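Local coordinates for uncharacterized protein (PDB 2PD2) that is of unknown function but belongs to the DsrE/DsrF-like family, whose characterised relatives act in sulfur transfer, so a related role is possible, at residues Ser52-Glu55 and Asp56-Lys60. Sequence-based numbering, arbitrary orientation.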
loop_
_atom_site.group_PDB
_atom_site.type_symbol
_atom_site.label_atom_id
_atom_site.label_comp_id
_atom_site.label_asym_id
_atom_site.label_seq_id
_atom_site.Cartn_x
_atom_site.Cartn_y
_atom_site.Cartn_z
ATOM N N SER A 52 -7.253 15.995 -17.331
ATOM C CA SER A 52 -8.524 16.609 -16.954
ATOM C C SER A 52 -8.984 16.184 -15.564
ATOM O O SER A 52 -9.586 16.969 -14.831
ATOM C CB SER A 52 -9.603 16.283 -17.993
ATOM O OG SER A 52 -9.851 14.892 -18.057
ATOM N N ILE A 53 -8.696 14.942 -15.190
ATOM C CA ILE A 53 -9.087 14.465 -13.872
ATOM C C ILE A 53 -8.217 15.146 -12.808
ATOM O O ILE A 53 -8.714 15.580 -11.768
ATOM C CB ILE A 53 -8.941 12.933 -13.779
ATOM C CG1 ILE A 53 -9.861 12.271 -14.814
ATOM C CG2 ILE A 53 -9.281 12.464 -12.376
ATOM C CD1 ILE A 53 -9.793 10.751 -14.842
ATOM N N ILE A 54 -6.919 15.239 -13.074
ATOM C CA ILE A 54 -5.996 15.888 -12.147
ATOM C C ILE A 54 -6.395 17.353 -11.945
ATOM O O ILE A 54 -6.388 17.866 -10.825
ATOM C CB ILE A 54 -4.558 15.815 -12.687
ATOM C CG1 ILE A 54 -4.065 14.369 -12.609
ATOM C CG2 ILE A 54 -3.637 16.747 -11.898
ATOM C CD1 ILE A 54 -2.760 14.143 -13.311
ATOM N N GLU A 55 -6.748 18.018 -13.040
ATOM C CA GLU A 55 -7.156 19.416 -12.985
ATOM C C GLU A 55 -8.430 19.569 -12.163
ATOM O O GLU A 55 -8.605 20.560 -11.452
ATOM C CB GLU A 55 -7.363 19.953 -14.403
ATOM C CG GLU A 55 -6.100 19.929 -15.245
ATOM C CD GLU A 55 -6.332 20.421 -16.661
ATOM O OE1 GLU A 55 -7.268 19.921 -17.319
ATOM O OE2 GLU A 55 -5.574 21.300 -17.117
ATOM N N ASP A 56 -9.317 18.582 -12.252
ATOM C CA ASP A 56 -10.559 18.615 -11.484
ATOM C C ASP A 56 -10.259 18.483 -9.983
ATOM O O ASP A 56 -10.882 19.152 -9.159
ATOM C CB ASP A 56 -11.492 17.486 -11.934
ATOM C CG ASP A 56 -12.789 17.450 -11.146
ATOM O OD1 ASP A 56 -13.513 18.472 -11.123
ATOM O OD2 ASP A 56 -13.089 16.395 -10.551
ATOM N N LEU A 57 -9.305 17.622 -9.632
ATOM C CA LEU A 57 -8.933 17.439 -8.230
ATOM C C LEU A 57 -8.356 18.752 -7.698
ATOM O O LEU A 57 -8.612 19.147 -6.558
ATOM C CB LEU A 57 -7.892 16.320 -8.087
ATOM C CG LEU A 57 -8.330 14.900 -8.481
ATOM C CD1 LEU A 57 -7.182 13.927 -8.263
ATOM C CD2 LEU A 57 -9.537 14.478 -7.655
ATOM N N ILE A 58 -7.574 19.427 -8.531
ATOM C CA ILE A 58 -6.975 20.699 -8.143
ATOM C C ILE A 58 -8.086 21.716 -7.888
ATOM O O ILE A 58 -8.026 22.504 -6.940
ATOM C CB ILE A 58 -6.016 21.214 -9.245
ATOM C CG1 ILE A 58 -4.777 20.313 -9.295
ATOM C CG2 ILE A 58 -5.629 22.677 -8.980
ATOM C CD1 ILE A 58 -3.768 20.690 -10.356
ATOM N N LYS A 59 -9.110 21.680 -8.731
ATOM C CA LYS A 59 -10.247 22.585 -8.593
ATOM C C LYS A 59 -10.918 22.338 -7.239
ATOM O O LYS A 59 -11.361 23.268 -6.567
ATOM C CB LYS A 59 -11.244 22.333 -9.728
ATOM C CG LYS A 59 -12.417 23.301 -9.781
ATOM C CD LYS A 59 -12.007 24.657 -10.333
ATOM C CE LYS A 59 -13.223 25.558 -10.525
ATOM N NZ LYS A 59 -12.869 26.877 -11.123
ATOM N N LYS A 60 -10.982 21.071 -6.844
ATOM C CA LYS A 60 -11.592 20.687 -5.579
ATOM C C LYS A 60 -10.673 20.987 -4.385
ATOM O O LYS A 60 -10.904 20.516 -3.270
ATOM C CB LYS A 60 -11.961 19.199 -5.626
ATOM C CG LYS A 60 -13.161 18.898 -6.537
ATOM C CD LYS A 60 -13.388 17.403 -6.708
ATOM C CE LYS A 60 -14.770 17.100 -7.293
ATOM N NZ LYS A 60 -15.013 17.738 -8.616
#
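Ile54 and Ile58 stand one turn apart on helix 51-59, the crossover helix of a beta-alpha-beta unit between parallel strands 31-36 and 63-67 in the DsrE/DsrF-like fold. The short CG2 branch of Ile54 meets the end of the long branch of Ile58, CD1, at 4.2 Å. In Ile58, CG1 stands anti to the carbonyl carbon (chi1 -70°), 3.3 Å from the Ile54 carbonyl oxygen, and the extended chi2 carries CD1 back toward Ile54. Leu57 does much the same one residue earlier, its CG resting 3.4 Å from Ile53 O. Ile53 O and Ile54 O each have an aliphatic side chain beside them while accepting the amide hydrogens of Leu57 and Ile58, respectively. The bond from Leu57 N to Ile53 O measures 3.0 Å, and further i to i+4 bonds from Asp56 to Ser52 and from Lys59 to Glu55 complete the turn.

Buried Leu57 packs on Leu17 and Ile21 of helix 13-26, which Ile53 also touches at Leu17; Ile54 meets Leu44 and Ile82 instead. Glu55 extends back towards the start of the helix, where OE2 forms a salt bridge with Arg51. Asp56, with CG anti to the backbone N (chi1 179°), points outward from the helix, and Lys60, the first residue beyond it, folds its chain back so that NZ meets the carboxylate. The Lys60 side chain also touches Tyr24 of helix 13-26. Lys60 N still bonds to Asp56 O, so backbone and side chain join the same two residues. The ammonium approaches the carboxylate on the syn side of OD1, 21° out of its plane, with NZ of Lys60 3.0 Å from OD1 of Asp56 and a weaker bond to OD2.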